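Local coordinates for hypothetical protein XCC279 (Xanthomonas campestris pv. campestris, PDB 4NAV) that probably hydrolyses 3-deoxy-D-manno-octulosonate 8-phosphate to the free sugar acid and phosphate with magnesium, as a HAD-type phosphatase of lipopolysaccharide synthesis, at residues P5-R19 / E161-V173. Numbering follows the deposited sequence.
Sequences PLQDLPADLIDRAAR and EVCDVVLAAQGQV
Leu6 sets its branched end on helix 161-169, over Val165 and Ala168, its two methyls going to different places. From CB, which stays back, the chain turns in through CG, 3.6 Å from Ala168 CB; CD1 continues over the Ala168 backbone, while CD2 comes down on the Val165 carbonyl, 3.6 Å from its O, and also meets Val165 CG1. Pro5 lays its ring beside the same helix, with CG 3.7 Å from Asp164 CB; the Asp164 carboxylate itself turns to Arg160 and Tyr3. Val165 splays its branches: CG2, beside its own backbone N, meets Leu9 CD2 tip to tip at 3.7 Å, and CG1, anti to that N (chi1 162°), reaches Ala17 CB. The axes of helices 11-17 and 161-169 cross at 82° and come within 8.7 Å, with Ala17 CB 3.9 Å from Ala169 CB. Gln170 NE2 donates a nearly straight bond (170°) to Ala17 O, in the carbonyl plane, and also bonds Val20 O, so two backbone carbonyls grip one amide nitrogen. The contact packs helix 11-17, ahead of the parallel sheet's first strand, on helix 158-169: Ala17 also touches strand 131-133, and Val166 packs on strand 113-116 and helix 50-61.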
loop_
_atom_site.group_PDB
_atom_site.type_symbol
_atom_site.label_atom_id
_atom_site.label_comp_id
_atom_site.label_asym_id
_atom_site.label_seq_id
_atom_site.Cartn_x
_atom_site.Cartn_y
_atom_site.Cartn_z
ATOM N N PRO A 5 -13.958 -11.129 20.149
ATOM C CA PRO A 5 -12.886 -11.818 19.450
ATOM C C PRO A 5 -12.986 -13.329 19.632
ATOM O O PRO A 5 -12.445 -14.066 18.807
ATOM C CB PRO A 5 -11.622 -11.269 20.101
ATOM C CG PRO A 5 -12.055 -10.035 20.799
ATOM C CD PRO A 5 -13.453 -10.260 21.220
ATOM N N LEU A 6 -13.706 -13.769 20.670
ATOM C CA LEU A 6 -13.741 -15.177 21.046
ATOM C C LEU A 6 -14.803 -16.016 20.374
ATOM O O LEU A 6 -14.721 -17.251 20.381
ATOM C CB LEU A 6 -13.934 -15.296 22.546
ATOM C CG LEU A 6 -12.823 -14.680 23.374
ATOM C CD1 LEU A 6 -13.059 -15.040 24.836
ATOM C CD2 LEU A 6 -11.461 -15.179 22.912
ATOM N N GLN A 7 -15.820 -15.402 19.796
ATOM C CA GLN A 7 -16.828 -16.274 19.175
ATOM C C GLN A 7 -16.235 -16.824 17.872
ATOM O O GLN A 7 -15.301 -16.250 17.260
ATOM C CB GLN A 7 -18.262 -15.690 19.096
ATOM C CG GLN A 7 -18.528 -14.518 18.176
ATOM C CD GLN A 7 -20.014 -14.170 18.245
ATOM O OE1 GLN A 7 -20.797 -14.339 17.289
ATOM N NE2 GLN A 7 -20.415 -13.723 19.413
ATOM N N ASP A 8 -16.701 -18.003 17.529
ATOM C CA ASP A 8 -16.164 -18.738 16.396
ATOM C C ASP A 8 -14.747 -19.229 16.617
ATOM O O ASP A 8 -14.093 -19.643 15.676
ATOM C CB ASP A 8 -16.264 -17.900 15.121
ATOM C CG ASP A 8 -17.648 -17.302 14.930
ATOM O OD1 ASP A 8 -18.658 -18.020 15.167
ATOM O OD2 ASP A 8 -17.720 -16.103 14.579
ATOM N N LEU A 9 -14.271 -19.213 17.855
ATOM C CA LEU A 9 -12.968 -19.795 18.186
ATOM C C LEU A 9 -13.171 -20.997 19.067
ATOM O O LEU A 9 -14.060 -21.022 19.887
ATOM C CB LEU A 9 -12.126 -18.801 18.925
ATOM C CG LEU A 9 -11.112 -17.993 18.118
ATOM C CD1 LEU A 9 -11.609 -17.523 16.748
ATOM C CD2 LEU A 9 -10.631 -16.834 18.993
ATOM N N PRO A 10 -12.366 -22.037 18.868
ATOM C CA PRO A 10 -12.638 -23.261 19.661
ATOM C C PRO A 10 -12.232 -23.113 21.096
ATOM O O PRO A 10 -11.269 -22.422 21.397
ATOM C CB PRO A 10 -11.789 -24.339 18.980
ATOM C CG PRO A 10 -10.901 -23.635 17.996
ATOM C CD PRO A 10 -11.471 -22.281 17.717
ATOM N N ALA A 11 -12.946 -23.794 21.966
ATOM C CA ALA A 11 -12.650 -23.799 23.400
ATOM C C ALA A 11 -11.158 -24.031 23.731
ATOM O O ALA A 11 -10.593 -23.297 24.529
ATOM C CB ALA A 11 -13.494 -24.845 24.103
ATOM N N ASP A 12 -10.526 -24.995 23.069
ATOM C CA ASP A 12 -9.142 -25.337 23.364
ATOM C C ASP A 12 -8.217 -24.109 23.192
ATOM O O ASP A 12 -7.333 -23.849 24.001
ATOM C CB ASP A 12 -8.692 -26.534 22.500
ATOM N N LEU A 13 -8.455 -23.351 22.142
ATOM C CA LEU A 13 -7.641 -22.200 21.813
ATOM C C LEU A 13 -7.846 -21.088 22.844
ATOM O O LEU A 13 -6.889 -20.465 23.291
ATOM C CB LEU A 13 -8.044 -21.715 20.428
ATOM C CG LEU A 13 -7.192 -20.664 19.760
ATOM C CD1 LEU A 13 -7.382 -20.778 18.254
ATOM C CD2 LEU A 13 -7.552 -19.270 20.220
ATOM N N ILE A 14 -9.103 -20.831 23.173
ATOM C CA ILE A 14 -9.460 -19.835 24.149
ATOM C C ILE A 14 -8.792 -20.148 25.489
ATOM O O ILE A 14 -8.242 -19.248 26.160
ATOM C CB ILE A 14 -10.991 -19.770 24.316
ATOM C CG1 ILE A 14 -11.628 -19.180 23.043
ATOM C CG2 ILE A 14 -11.392 -18.935 25.526
ATOM C CD1 ILE A 14 -13.131 -19.401 22.908
ATOM N N ASP A 15 -8.787 -21.422 25.845
ATOM C CA ASP A 15 -8.147 -21.851 27.078
ATOM C C ASP A 15 -6.633 -21.611 27.061
ATOM O O ASP A 15 -6.066 -21.308 28.096
ATOM C CB ASP A 15 -8.417 -23.329 27.368
ATOM C CG ASP A 15 -9.880 -23.614 27.592
ATOM O OD1 ASP A 15 -10.618 -22.727 28.073
ATOM O OD2 ASP A 15 -10.315 -24.720 27.214
ATOM N N ARG A 16 -5.990 -21.758 25.904
ATOM C CA ARG A 16 -4.561 -21.532 25.832
ATOM C C ARG A 16 -4.292 -20.060 25.882
ATOM O O ARG A 16 -3.360 -19.626 26.557
ATOM C CB ARG A 16 -3.965 -22.110 24.574
ATOM C CG ARG A 16 -3.999 -23.618 24.563
ATOM C CD ARG A 16 -3.258 -24.171 23.364
ATOM N NE ARG A 16 -4.005 -25.328 22.921
ATOM C CZ ARG A 16 -4.539 -25.488 21.716
ATOM N NH1 ARG A 16 -4.317 -24.606 20.735
ATOM N NH2 ARG A 16 -5.265 -26.571 21.472
ATOM N N ALA A 17 -5.146 -19.284 25.216
ATOM C CA ALA A 17 -4.988 -17.844 25.182
ATOM C C ALA A 17 -5.139 -17.243 26.580
ATOM O O ALA A 17 -4.485 -16.253 26.905
ATOM C CB ALA A 17 -5.998 -17.230 24.232
ATOM N N ALA A 18 -6.004 -17.843 27.386
ATOM C CA ALA A 18 -6.214 -17.429 28.778
ATOM C C ALA A 18 -4.985 -17.573 29.664
ATOM O O ALA A 18 -4.903 -16.912 30.695
ATOM C CB ALA A 18 -7.375 -18.198 29.408
ATOM N N ARG A 19 -4.060 -18.450 29.315
ATOM C CA ARG A 19 -2.897 -18.660 30.169
ATOM C C ARG A 19 -1.608 -18.084 29.589
ATOM O O ARG A 19 -0.535 -18.340 30.081
ATOM C CB ARG A 19 -2.760 -20.136 30.565
ATOM C CG ARG A 19 -2.497 -21.136 29.470
ATOM C CD ARG A 19 -2.465 -22.537 30.105
ATOM N NE ARG A 19 -2.808 -23.678 29.260
ATOM C CZ ARG A 19 -2.167 -24.110 28.165
ATOM N NH1 ARG A 19 -1.129 -23.456 27.641
ATOM N NH2 ARG A 19 -2.619 -25.206 27.562
ATOM N N GLU A 161 -5.581 -8.362 16.082
ATOM C CA GLU A 161 -6.570 -9.433 16.154
ATOM C C GLU A 161 -6.178 -10.471 17.200
ATOM O O GLU A 161 -7.035 -11.001 17.912
ATOM C CB GLU A 161 -6.783 -10.071 14.779
ATOM C CG GLU A 161 -8.003 -10.976 14.713
ATOM C CD GLU A 161 -8.127 -11.661 13.364
ATOM O OE1 GLU A 161 -7.840 -11.019 12.293
ATOM O OE2 GLU A 161 -8.502 -12.859 13.363
ATOM N N VAL A 162 -4.889 -10.760 17.281
ATOM C CA VAL A 162 -4.389 -11.685 18.259
ATOM C C VAL A 162 -4.525 -11.076 19.647
ATOM O O VAL A 162 -5.073 -11.702 20.552
ATOM C CB VAL A 162 -2.914 -12.027 17.973
ATOM C CG1 VAL A 162 -2.221 -12.666 19.177
ATOM C CG2 VAL A 162 -2.835 -12.961 16.797
ATOM N N CYS A 163 -3.996 -9.872 19.824
ATOM C CA CYS A 163 -4.105 -9.189 21.096
ATOM C C CYS A 163 -5.548 -9.204 21.621
ATOM O O CYS A 163 -5.803 -9.580 22.760
ATOM C CB CYS A 163 -3.590 -7.781 20.957
ATOM S SG CYS A 163 -1.797 -7.679 20.592
ATOM N N ASP A 164 -6.506 -8.873 20.767
ATOM C CA ASP A 164 -7.901 -8.842 21.200
ATOM C C ASP A 164 -8.392 -10.191 21.742
ATOM O O ASP A 164 -9.035 -10.249 22.799
ATOM C CB ASP A 164 -8.778 -8.403 20.062
ATOM C CG ASP A 164 -8.534 -6.961 19.650
ATOM O OD1 ASP A 164 -7.916 -6.193 20.423
ATOM O OD2 ASP A 164 -9.018 -6.578 18.562
ATOM N N VAL A 165 -7.988 -11.283 21.098
ATOM C CA VAL A 165 -8.354 -12.610 21.567
ATOM C C VAL A 165 -7.816 -12.886 22.969
ATOM O O VAL A 165 -8.557 -13.290 23.887
ATOM C CB VAL A 165 -7.829 -13.685 20.610
ATOM C CG1 VAL A 165 -7.814 -15.056 21.278
ATOM C CG2 VAL A 165 -8.662 -13.685 19.326
ATOM N N VAL A 166 -6.522 -12.602 23.139
ATOM C CA VAL A 166 -5.848 -12.894 24.379
ATOM C C VAL A 166 -6.462 -12.076 25.509
ATOM O O VAL A 166 -6.854 -12.612 26.557
ATOM C CB VAL A 166 -4.355 -12.623 24.243
ATOM C CG1 VAL A 166 -3.655 -12.727 25.599
ATOM C CG2 VAL A 166 -3.741 -13.637 23.316
ATOM N N LEU A 167 -6.570 -10.777 25.274
ATOM C CA LEU A 167 -7.213 -9.892 26.225
ATOM C C LEU A 167 -8.656 -10.361 26.549
ATOM O O LEU A 167 -9.025 -10.463 27.718
ATOM C CB LEU A 167 -7.211 -8.484 25.682
ATOM C CG LEU A 167 -5.801 -7.856 25.572
ATOM C CD1 LEU A 167 -5.829 -6.569 24.781
ATOM C CD2 LEU A 167 -5.256 -7.587 26.971
ATOM N N ALA A 168 -9.428 -10.753 25.528
ATOM C CA ALA A 168 -10.787 -11.217 25.793
ATOM C C ALA A 168 -10.766 -12.492 26.658
ATOM O O ALA A 168 -11.538 -12.630 27.585
ATOM C CB ALA A 168 -11.514 -11.492 24.490
ATOM N N ALA A 169 -9.850 -13.413 26.351
ATOM C CA ALA A 169 -9.775 -14.659 27.072
ATOM C C ALA A 169 -9.365 -14.430 28.505
ATOM O O ALA A 169 -9.627 -15.270 29.371
ATOM C CB ALA A 169 -8.811 -15.634 26.407
ATOM N N GLN A 170 -8.679 -13.330 28.753
ATOM C CA GLN A 170 -8.208 -13.036 30.108
ATOM C C GLN A 170 -9.058 -11.992 30.818
ATOM O O GLN A 170 -8.639 -11.433 31.802
ATOM C CB GLN A 170 -6.739 -12.615 30.047
ATOM C CG GLN A 170 -5.822 -13.737 29.568
ATOM C CD GLN A 170 -4.347 -13.380 29.680
ATOM O OE1 GLN A 170 -3.972 -12.463 30.409
ATOM N NE2 GLN A 170 -3.503 -14.170 29.032
ATOM N N GLY A 171 -10.279 -11.779 30.311
ATOM C CA GLY A 171 -11.286 -10.967 30.990
ATOM C C GLY A 171 -10.909 -9.501 31.123
ATOM O O GLY A 171 -11.404 -8.773 32.000
ATOM N N GLN A 172 -10.146 -9.039 30.161
ATOM C CA GLN A 172 -9.573 -7.756 30.255
ATOM C C GLN A 172 -10.312 -6.623 29.514
ATOM O O GLN A 172 -9.978 -5.425 29.709
ATOM C CB GLN A 172 -8.166 -7.885 29.722
ATOM C CG GLN A 172 -7.179 -7.159 30.568
ATOM C CD GLN A 172 -6.868 -7.816 31.884
ATOM O OE1 GLN A 172 -7.496 -8.767 32.292
ATOM N NE2 GLN A 172 -5.924 -7.243 32.590
ATOM N N VAL A 173 -11.311 -6.963 28.693
ATOM C CA VAL A 173 -11.806 -5.994 27.715
ATOM C C VAL A 173 -12.646 -4.913 28.410
ATOM O O VAL A 173 -12.420 -3.716 28.219
ATOM C CB VAL A 173 -12.327 -6.609 26.363
ATOM C CG1 VAL A 173 -12.746 -8.048 26.449
ATOM C CG2 VAL A 173 -13.452 -5.805 25.738
#